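Probable dehydrogenase (Bordetella bronchiseptica, PDB 3MOI) probably catalyses NAD(P)-dependent oxidation or reduction of a still unidentified substrate, as a member of the GFO/IDH/MocA oxidoreductase family with a Rossmann-fold nucleotide-binding domain. Local coordinates at residues 23-26 with 27-30; 348-352 with 353-357; 74-77 with 78-81; 36-39 with 40-44. All coordinates share one frame; numbering follows the deposited sequence.

Contact 1 (23-26 with 27-30); sequences RHHP and DAQI
The ring of His-25 takes a backbone hydrogen bond from two residues further on: Asp-27 N gives its hydrogen to His-25 ND1 at 2.9 Å, at an N-H...N angle of 161°. The donor lies in the imidazole plane. Since ND1 is thereby an acceptor, the other ring nitrogen, NE2, is left to bond to the carboxylate of Asp-346 on helix 340-352. With CG of His-25 anti to its own backbone N (chi1 -161°), the ring swings forward to the amide of Asp-27. A second, weak bond closes the turn from Ala-28 N to His-25 O at 3.4 Å. The Asp-27 carboxylate is set at 61° to the imidazole, with OD2 3.5 Å from His-25 CE1; OD2 also forms salt bridges with Arg-336 and Arg-349, which probably balance the charge of this buried carboxylate. Packing is lighter: Asp-27 CB lies 3.6 Å from His-25 CE1, and Pro-26, the second residue of the turn, brings CB to 3.3 Å from Asp-27 N. Residues 25-28 form a type I beta turn, here the tight link between helix 12-24 and strand 28-34 in the first beta-alpha-beta unit of the Rossmann fold.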
loop_
_atom_site.group_PDB
_atom_site.type_symbol
_atom_site.label_atom_id
_atom_site.label_comp_id
_atom_site.label_asym_id
_atom_site.label_seq_id
_atom_site.Cartn_x
_atom_site.Cartn_y
_atom_site.Cartn_z
ATOM N N ARG A 23 22.152 -22.150 -19.491
ATOM C CA ARG A 23 23.092 -23.301 -19.451
ATOM C C ARG A 23 22.431 -24.313 -18.552
ATOM O O ARG A 23 21.995 -25.367 -18.998
ATOM C CB ARG A 23 24.494 -22.929 -18.912
ATOM C CG ARG A 23 25.648 -23.420 -19.810
ATOM C CD ARG A 23 26.935 -23.827 -19.062
ATOM N NE ARG A 23 28.059 -22.872 -19.125
ATOM C CZ ARG A 23 28.212 -21.814 -18.329
ATOM N NH1 ARG A 23 27.281 -21.503 -17.427
ATOM N NH2 ARG A 23 29.299 -21.047 -18.439
ATOM N N HIS A 24 22.202 -23.881 -17.319
ATOM C CA HIS A 24 21.570 -24.694 -16.325
ATOM C C HIS A 24 20.209 -25.222 -16.689
ATOM O O HIS A 24 19.768 -26.189 -16.116
ATOM C CB HIS A 24 21.474 -23.909 -15.019
ATOM C CG HIS A 24 22.811 -23.501 -14.477
ATOM N ND1 HIS A 24 22.956 -22.628 -13.425
ATOM C CD2 HIS A 24 24.068 -23.819 -14.875
ATOM C CE1 HIS A 24 24.243 -22.455 -13.167
ATOM N NE2 HIS A 24 24.939 -23.164 -14.034
ATOM N N HIS A 25 19.493 -24.597 -17.605
ATOM C CA HIS A 25 18.188 -25.144 -17.946
ATOM C C HIS A 25 18.369 -26.324 -18.914
ATOM O O HIS A 25 19.164 -26.262 -19.931
ATOM C CB HIS A 25 17.252 -24.078 -18.488
ATOM C CG HIS A 25 15.791 -24.437 -18.452
ATOM N ND1 HIS A 25 15.258 -25.476 -19.170
ATOM C CD2 HIS A 25 14.733 -23.807 -17.886
ATOM C CE1 HIS A 25 13.949 -25.514 -18.996
ATOM N NE2 HIS A 25 13.602 -24.504 -18.228
ATOM N N PRO A 26 17.684 -27.419 -18.557
ATOM C CA PRO A 26 17.771 -28.691 -19.222
ATOM C C PRO A 26 17.018 -28.740 -20.507
ATOM O O PRO A 26 17.278 -29.627 -21.325
ATOM C CB PRO A 26 17.163 -29.692 -18.209
ATOM C CG PRO A 26 16.326 -28.873 -17.304
ATOM C CD PRO A 26 16.992 -27.527 -17.252
ATOM N N ASP A 27 16.090 -27.840 -20.725
ATOM C CA ASP A 27 15.417 -27.861 -22.020
ATOM C C ASP A 27 15.967 -26.806 -22.976
ATOM O O ASP A 27 15.331 -26.507 -24.006
ATOM C CB ASP A 27 13.907 -27.742 -21.834
ATOM C CG ASP A 27 13.361 -28.824 -20.933
ATOM O OD1 ASP A 27 13.890 -29.949 -21.071
ATOM O OD2 ASP A 27 12.455 -28.536 -20.087
ATOM N N ALA A 28 17.164 -26.286 -22.654
ATOM C CA ALA A 28 17.724 -25.170 -23.378
ATOM C C ALA A 28 19.233 -25.249 -23.448
ATOM O O ALA A 28 19.931 -25.508 -22.427
ATOM C CB ALA A 28 17.320 -23.859 -22.724
ATOM N N GLN A 29 19.705 -24.938 -24.654
ATOM C CA GLN A 29 21.091 -24.898 -25.037
ATOM C C GLN A 29 21.349 -23.551 -25.719
ATOM O O GLN A 29 20.684 -23.222 -26.703
ATOM C CB GLN A 29 21.338 -26.030 -26.055
ATOM C CG GLN A 29 22.817 -26.311 -26.386
ATOM C CD GLN A 29 23.755 -26.384 -25.135
ATOM O OE1 GLN A 29 24.857 -25.792 -25.146
ATOM N NE2 GLN A 29 23.329 -27.120 -24.069
ATOM N N ILE A 30 22.308 -22.786 -25.209
ATOM C CA ILE A 30 22.867 -21.665 -25.940
ATOM C C ILE A 30 23.763 -22.194 -27.081
ATOM O O ILE A 30 24.625 -23.037 -26.885
ATOM C CB ILE A 30 23.726 -20.783 -25.083
ATOM C CG1 ILE A 30 22.908 -20.209 -23.923
ATOM C CG2 ILE A 30 24.263 -19.633 -25.905
ATOM C CD1 ILE A 30 23.759 -19.566 -22.827
#

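Contact 2 (348-352 with 353-357); sequences LRDAI and AGVAP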
loop_
_atom_site.group_PDB
_atom_site.type_symbol
_atom_site.label_atom_id
_atom_site.label_comp_id
_atom_site.label_asym_id
_atom_site.label_seq_id
_atom_site.Cartn_x
_atom_site.Cartn_y
_atom_site.Cartn_z
ATOM N N LEU A 348 7.872 -20.476 -23.124
ATOM C CA LEU A 348 8.075 -20.708 -24.574
ATOM C C LEU A 348 8.029 -22.185 -24.987
ATOM O O LEU A 348 7.330 -22.542 -25.966
ATOM C CB LEU A 348 9.410 -20.183 -25.024
ATOM C CG LEU A 348 9.600 -19.322 -26.243
ATOM C CD1 LEU A 348 10.900 -19.788 -26.907
ATOM C CD2 LEU A 348 8.455 -19.195 -27.157
ATOM N N ARG A 349 8.761 -23.030 -24.244
ATOM C CA ARG A 349 8.815 -24.479 -24.550
ATOM C C ARG A 349 7.426 -24.997 -24.661
ATOM O O ARG A 349 7.082 -25.658 -25.620
ATOM C CB ARG A 349 9.567 -25.284 -23.480
ATOM C CG ARG A 349 9.627 -26.849 -23.797
ATOM C CD ARG A 349 9.126 -27.789 -22.555
ATOM N NE ARG A 349 9.863 -27.367 -21.354
ATOM C CZ ARG A 349 9.360 -26.834 -20.241
ATOM N NH1 ARG A 349 8.052 -26.707 -20.013
ATOM N NH2 ARG A 349 10.212 -26.458 -19.314
ATOM N N ASP A 350 6.641 -24.685 -23.653
ATOM C CA ASP A 350 5.270 -25.087 -23.594
ATOM C C ASP A 350 4.475 -24.651 -24.797
ATOM O O ASP A 350 3.649 -25.410 -25.309
ATOM C CB ASP A 350 4.608 -24.541 -22.319
ATOM C CG ASP A 350 4.858 -25.427 -21.082
ATOM O OD1 ASP A 350 5.436 -26.513 -21.220
ATOM O OD2 ASP A 350 4.467 -25.025 -19.963
ATOM N N ALA A 351 4.736 -23.440 -25.271
ATOM C CA ALA A 351 4.079 -22.932 -26.440
ATOM C C ALA A 351 4.503 -23.672 -27.695
ATOM O O ALA A 351 3.682 -24.084 -28.512
ATOM C CB ALA A 351 4.369 -21.479 -26.541
ATOM N N ILE A 352 5.811 -23.849 -27.856
ATOM C CA ILE A 352 6.334 -24.514 -29.051
ATOM C C ILE A 352 5.848 -25.940 -29.053
ATOM O O ILE A 352 5.491 -26.460 -30.091
ATOM C CB ILE A 352 7.868 -24.535 -29.035
ATOM C CG1 ILE A 352 8.423 -23.112 -29.150
ATOM C CG2 ILE A 352 8.413 -25.483 -30.199
ATOM C CD1 ILE A 352 9.911 -22.919 -28.726
ATOM N N ALA A 353 5.858 -26.583 -27.872
ATOM C CA ALA A 353 5.431 -27.976 -27.737
ATOM C C ALA A 353 3.928 -28.187 -27.867
ATOM O O ALA A 353 3.485 -29.302 -27.940
ATOM C CB ALA A 353 5.942 -28.594 -26.423
ATOM N N GLY A 354 3.116 -27.138 -27.875
ATOM C CA GLY A 354 1.669 -27.345 -28.003
ATOM C C GLY A 354 1.043 -27.766 -26.687
ATOM O O GLY A 354 -0.062 -28.266 -26.682
ATOM N N VAL A 355 1.763 -27.588 -25.580
ATOM C CA VAL A 355 1.254 -27.864 -24.273
ATOM C C VAL A 355 0.374 -26.704 -23.813
ATOM O O VAL A 355 -0.682 -26.917 -23.281
ATOM C CB VAL A 355 2.404 -28.020 -23.262
ATOM C CG1 VAL A 355 1.884 -28.014 -21.829
ATOM C CG2 VAL A 355 3.152 -29.271 -23.533
ATOM N N ALA A 356 0.857 -25.476 -23.939
ATOM C CA ALA A 356 0.087 -24.302 -23.560
ATOM C C ALA A 356 0.610 -23.085 -24.378
ATOM O O ALA A 356 1.806 -22.812 -24.398
ATOM C CB ALA A 356 0.191 -24.054 -22.089
ATOM N N PRO A 357 -0.287 -22.383 -25.058
ATOM C CA PRO A 357 0.102 -21.213 -25.808
ATOM C C PRO A 357 0.611 -20.165 -24.858
ATOM O O PRO A 357 0.320 -20.227 -23.701
ATOM C CB PRO A 357 -1.223 -20.754 -26.449
ATOM C CG PRO A 357 -2.009 -22.033 -26.617
ATOM C CD PRO A 357 -1.654 -22.841 -25.392
#
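A Schellman motif ends helix 340-352, with Gly-354 as the residue of positive phi (79°) that turns the chain out of the helix. At these backbone angles a CB would press on the preceding carbonyl oxygen, which accounts for a glycine here. A regular helical bond runs from Ala-353 N to Arg-349 O at 2.7 Å. Asp-350 O receives two hydrogens: Val-355 N at 2.9 Å approaches in the carbonyl plane, while Ala-356 N at 3.1 Å comes from above that plane, so one helix-end oxygen holds two consecutive amides of the departing chain. Gly-354 N reaches Ala-351 O at 3.2 Å, also from above the carbonyl plane. The chain then folds back against the helix, where Ala-356 O makes a CA-H...O contact of 3.1 Å with Ala-351 CA. Among side chains, CG1 of Val-355, anti to its backbone N (chi1 168°), meets Asp-350 OD1 at 3.9 Å. That same carboxylate oxygen is bridged by Arg-349 NH1 at 2.9 Å, which reaches it from above the carboxylate plane; the guanidinium also pairs with Asp-346. Leu-348 and Ile-352 lean on strand 90-93 of the parallel sheet, and the loop of 353-357 leads on to helix 362-381.

Contact 3 (74-77 with 78-81); sequences HQFH and CEHV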
loop_
_atom_site.group_PDB
_atom_site.type_symbol
_atom_site.label_atom_id
_atom_site.label_comp_id
_atom_site.label_asym_id
_atom_site.label_seq_id
_atom_site.Cartn_x
_atom_site.Cartn_y
_atom_site.Cartn_z
ATOM N N HIS A 74 16.082 -1.478 -25.959
ATOM C CA HIS A 74 14.717 -1.496 -26.444
ATOM C C HIS A 74 14.452 -0.872 -27.792
ATOM O O HIS A 74 13.545 -1.300 -28.501
ATOM C CB HIS A 74 13.775 -0.864 -25.426
ATOM C CG HIS A 74 13.989 0.598 -25.239
ATOM N ND1 HIS A 74 13.441 1.536 -26.086
ATOM C CD2 HIS A 74 14.689 1.285 -24.304
ATOM C CE1 HIS A 74 13.836 2.741 -25.711
ATOM N NE2 HIS A 74 14.583 2.616 -24.624
ATOM N N GLN A 75 15.202 0.148 -28.140
ATOM C CA GLN A 75 15.113 0.845 -29.446
ATOM C C GLN A 75 15.331 -0.095 -30.629
ATOM O O GLN A 75 14.999 0.221 -31.758
ATOM C CB GLN A 75 16.190 1.978 -29.520
ATOM C CG GLN A 75 17.261 1.946 -28.315
ATOM C CD GLN A 75 18.542 2.671 -28.687
ATOM O OE1 GLN A 75 18.656 3.161 -29.813
ATOM N NE2 GLN A 75 19.523 2.747 -27.752
ATOM N N PHE A 76 15.984 -1.210 -30.365
ATOM C CA PHE A 76 16.245 -2.225 -31.374
ATOM C C PHE A 76 15.260 -3.375 -31.351
ATOM O O PHE A 76 15.322 -4.233 -32.205
ATOM C CB PHE A 76 17.663 -2.766 -31.208
ATOM C CG PHE A 76 18.712 -1.769 -31.538
ATOM C CD1 PHE A 76 18.992 -1.468 -32.855
ATOM C CD2 PHE A 76 19.385 -1.088 -30.536
ATOM C CE1 PHE A 76 19.961 -0.506 -33.178
ATOM C CE2 PHE A 76 20.310 -0.128 -30.826
ATOM C CZ PHE A 76 20.623 0.161 -32.157
ATOM N N HIS A 77 14.338 -3.420 -30.391
ATOM C CA HIS A 77 13.462 -4.592 -30.276
ATOM C C HIS A 77 12.565 -4.821 -31.469
ATOM O O HIS A 77 12.442 -5.932 -31.945
ATOM C CB HIS A 77 12.614 -4.508 -29.060
ATOM C CG HIS A 77 13.360 -4.696 -27.790
ATOM N ND1 HIS A 77 12.779 -4.478 -26.563
ATOM C CD2 HIS A 77 14.617 -5.103 -27.542
ATOM C CE1 HIS A 77 13.658 -4.744 -25.614
ATOM N NE2 HIS A 77 14.785 -5.110 -26.178
ATOM N N CYS A 78 11.942 -3.793 -31.965
ATOM C CA CYS A 78 11.060 -3.950 -33.102
ATOM C C CYS A 78 11.725 -4.655 -34.279
ATOM O O CYS A 78 11.227 -5.691 -34.789
ATOM C CB CYS A 78 10.523 -2.589 -33.572
ATOM S SG CYS A 78 9.382 -2.748 -34.943
ATOM N N GLU A 79 12.835 -4.109 -34.742
ATOM C CA GLU A 79 13.448 -4.717 -35.921
ATOM C C GLU A 79 14.041 -6.089 -35.588
ATOM O O GLU A 79 14.076 -6.951 -36.424
ATOM C CB GLU A 79 14.523 -3.810 -36.545
ATOM C CG GLU A 79 15.767 -3.633 -35.652
ATOM C CD GLU A 79 16.693 -2.500 -36.134
ATOM O OE1 GLU A 79 17.713 -2.902 -36.832
ATOM O OE2 GLU A 79 16.387 -1.261 -35.820
ATOM N N HIS A 80 14.494 -6.276 -34.361
ATOM C CA HIS A 80 15.048 -7.582 -33.996
ATOM C C HIS A 80 13.916 -8.629 -34.016
ATOM O O HIS A 80 14.069 -9.735 -34.502
ATOM C CB HIS A 80 15.775 -7.535 -32.628
ATOM C CG HIS A 80 17.185 -7.019 -32.673
ATOM N ND1 HIS A 80 17.885 -6.675 -31.523
ATOM C CD2 HIS A 80 18.041 -6.827 -33.711
ATOM C CE1 HIS A 80 19.109 -6.289 -31.860
ATOM N NE2 HIS A 80 19.230 -6.369 -33.181
ATOM N N VAL A 81 12.737 -8.233 -33.566
ATOM C CA VAL A 81 11.612 -9.145 -33.545
ATOM C C VAL A 81 11.099 -9.444 -34.940
ATOM O O VAL A 81 10.818 -10.613 -35.284
ATOM C CB VAL A 81 10.515 -8.621 -32.618
ATOM C CG1 VAL A 81 9.152 -9.168 -33.029
ATOM C CG2 VAL A 81 10.892 -8.964 -31.137
#
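Two backbone hydrogen bonds begin the helix that starts at His-77: His-80 N binds Phe-76 O at 3.1 Å, and Val-81 N binds His-77 O at 2.8 Å. Residues 74-76 have helical backbone angles without the regular bonds, and His-77 N bonds to His-74 O.

The aromatic contact is a CH-pi interaction. Phe-76 CB sits over one face of the His-80 imidazole, 4.2 Å from its centroid and 26° off the ring normal, while ND1 of that ring is held by the hydroxyl of Ser-72. Phe-76 and Glu-79 also run side by side in the same direction. Glu-79 CG takes the cramped place between its backbone N and carbonyl carbon (chi1 68°), which brings CG to 3.5 Å from Phe-76 O and OE2 to 4.0 Å from Phe-76 CD1; ring and carboxylate planes are 64° apart.

His-77 packs within the first turn: His-74 CA lies 3.4 Å above the plane of its ring, and its ND1 bonds to Leu-97 O. Val-81 adds CG2 at 3.5 Å from His-77 O and rests, with His-77 and His-80, on Ile-70 of strand 67-70. This is the loop-to-helix passage that follows a parallel strand in a Rossmann fold.

Contact 4 (36-39 with 40-44); sequences PNED and VRERF
Val-40 opens the second segment by laying its CG2 methyl across the Asn-37 side chain, about at right angles, with CG2 at 3.8 Å from Asn-37 CG. Asn-37 occupies the N-cap position of helix 38-48, and its backbone N is itself bonded to the carboxylate of Asp-35. Val-40 also touches Leu-10.

Next comes Arg-41, whose backbone N closes the first helical turn on Asn-37 O at 3.1 Å. Its side chain starts anti to the backbone N (chi1 -177°), then bends at chi3 and doubles back along the helix start. The guanidinium lies flat over Glu-38, with CA of that residue 3.1 Å above its plane toward the rim, while NH2 makes a weak bond to Pro-36 O at 3.0 Å and NE a weak one to Asp-35 O. These carbonyls lie just before the helix, in the turn after strand 28-34; helix 38-48 is the crossover helix of the second beta-alpha-beta unit of the Rossmann fold.

Glu-42 bonds through N to Glu-38 O at 3.2 Å, yet its side chain runs alongside that of Glu-38, and OE1 stands 4.0 Å from Glu-38 OE2, a like-charge approach that would probably raise the affinity of one of them for a proton.

Arg-43 answers Asp-39 with a salt bridge: NH2 meets OD2 at 3.1 Å, the N-H...O angle being 164°; OD2 lies in the guanidinium plane, while NH2 comes from above the carboxylate plane. NH1 is taken by Phe-280 O. Phe-44 turns its ring away from the first segment, to Tyr-48 and Phe-280.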
loop_
_atom_site.group_PDB
_atom_site.type_symbol
_atom_site.label_atom_id
_atom_site.label_comp_id
_atom_site.label_asym_id
_atom_site.label_seq_id
_atom_site.Cartn_x
_atom_site.Cartn_y
_atom_site.Cartn_z
ATOM N N PRO A 36 26.847 -5.910 -30.793
ATOM C CA PRO A 36 27.664 -4.965 -31.557
ATOM C C PRO A 36 29.088 -4.804 -31.021
ATOM O O PRO A 36 29.984 -4.425 -31.767
ATOM C CB PRO A 36 26.937 -3.641 -31.386
ATOM C CG PRO A 36 25.500 -4.034 -30.974
ATOM C CD PRO A 36 25.666 -5.272 -30.178
ATOM N N ASN A 37 29.283 -5.084 -29.743
ATOM C CA ASN A 37 30.575 -4.889 -29.140
ATOM C C ASN A 37 31.508 -6.090 -29.326
ATOM O O ASN A 37 31.370 -7.128 -28.678
ATOM C CB ASN A 37 30.400 -4.584 -27.662
ATOM C CG ASN A 37 31.685 -4.154 -27.025
ATOM O OD1 ASN A 37 31.749 -3.143 -26.368
ATOM N ND2 ASN A 37 32.710 -4.907 -27.244
ATOM N N GLU A 38 32.476 -5.924 -30.207
ATOM C CA GLU A 38 33.435 -6.977 -30.507
ATOM C C GLU A 38 34.076 -7.509 -29.228
ATOM O O GLU A 38 34.199 -8.689 -28.991
ATOM C CB GLU A 38 34.479 -6.420 -31.452
ATOM C CG GLU A 38 35.600 -7.367 -31.722
ATOM C CD GLU A 38 36.515 -6.889 -32.844
ATOM O OE1 GLU A 38 36.810 -5.660 -32.924
ATOM O OE2 GLU A 38 36.938 -7.755 -33.639
ATOM N N ASP A 39 34.460 -6.607 -28.375
ATOM C CA ASP A 39 35.079 -7.007 -27.142
ATOM C C ASP A 39 34.257 -8.014 -26.323
ATOM O O ASP A 39 34.677 -9.119 -26.097
ATOM C CB ASP A 39 35.416 -5.759 -26.333
ATOM C CG ASP A 39 36.329 -6.060 -25.200
ATOM O OD1 ASP A 39 37.350 -6.747 -25.433
ATOM O OD2 ASP A 39 36.022 -5.605 -24.071
ATOM N N VAL A 40 33.075 -7.622 -25.898
ATOM C CA VAL A 40 32.181 -8.473 -25.077
ATOM C C VAL A 40 31.757 -9.800 -25.724
ATOM O O VAL A 40 31.706 -10.855 -25.092
ATOM C CB VAL A 40 30.899 -7.683 -24.784
ATOM C CG1 VAL A 40 29.910 -8.493 -24.005
ATOM C CG2 VAL A 40 31.286 -6.409 -24.049
ATOM N N ARG A 41 31.422 -9.693 -26.991
ATOM C CA ARG A 41 31.022 -10.808 -27.817
ATOM C C ARG A 41 32.054 -11.936 -27.745
ATOM O O ARG A 41 31.711 -13.104 -27.547
ATOM C CB ARG A 41 30.939 -10.243 -29.217
ATOM C CG ARG A 41 30.500 -11.103 -30.237
ATOM C CD ARG A 41 30.937 -10.567 -31.593
ATOM N NE ARG A 41 30.791 -9.124 -31.728
ATOM C CZ ARG A 41 31.307 -8.388 -32.716
ATOM N NH1 ARG A 41 32.025 -8.918 -33.693
ATOM N NH2 ARG A 41 31.089 -7.078 -32.701
ATOM N N GLU A 42 33.319 -11.564 -27.895
ATOM C CA GLU A 42 34.430 -12.523 -28.065
ATOM C C GLU A 42 34.673 -13.244 -26.744
ATOM O O GLU A 42 34.767 -14.462 -26.673
ATOM C CB GLU A 42 35.697 -11.763 -28.478
ATOM C CG GLU A 42 36.605 -12.516 -29.436
ATOM C CD GLU A 42 36.407 -12.103 -30.921
ATOM O OE1 GLU A 42 36.803 -10.934 -31.263
ATOM O OE2 GLU A 42 35.880 -12.949 -31.713
ATOM N N ARG A 43 34.725 -12.446 -25.684
ATOM C CA ARG A 43 34.858 -12.940 -24.312
ATOM C C ARG A 43 33.727 -13.948 -24.061
ATOM O O ARG A 43 33.967 -15.101 -23.662
ATOM C CB ARG A 43 34.850 -11.753 -23.346
ATOM C CG ARG A 43 35.848 -11.842 -22.179
ATOM C CD ARG A 43 36.734 -10.541 -21.967
ATOM N NE ARG A 43 36.110 -9.248 -22.328
ATOM C CZ ARG A 43 35.036 -8.703 -21.720
ATOM N NH1 ARG A 43 34.395 -9.339 -20.723
ATOM N NH2 ARG A 43 34.568 -7.516 -22.130
ATOM N N PHE A 44 32.506 -13.550 -24.404
ATOM C CA PHE A 44 31.354 -14.435 -24.254
ATOM C C PHE A 44 31.424 -15.709 -25.121
ATOM O O PHE A 44 31.124 -16.813 -24.662
ATOM C CB PHE A 44 30.079 -13.659 -24.547
ATOM C CG PHE A 44 28.853 -14.394 -24.206
ATOM C CD1 PHE A 44 28.335 -14.321 -22.947
ATOM C CD2 PHE A 44 28.216 -15.163 -25.155
ATOM C CE1 PHE A 44 27.192 -15.012 -22.618
ATOM C CE2 PHE A 44 27.068 -15.859 -24.841
ATOM C CZ PHE A 44 26.555 -15.784 -23.556
#

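How the contacts relate
Along the chain the order is contact 1, contact 4, contact 3 and then, far later, contact 2. The first three lie in the nucleotide-binding domain and mark three connections of its parallel sheet: contact 1 enters strand 28-34, contact 4 begins the helix that leaves it, and contact 3 begins the helix after strand 67-70. Contacts 1 and 4 have centres about 21 Å apart, contacts 3 and 4 about 20 Å. Contact 2, though distant in sequence, touches contact 1 through the salt bridge of Arg-349 with Asp-27, their centres about 16 Å apart. Helix 340-352 thus returns to pack against the Rossmann domain.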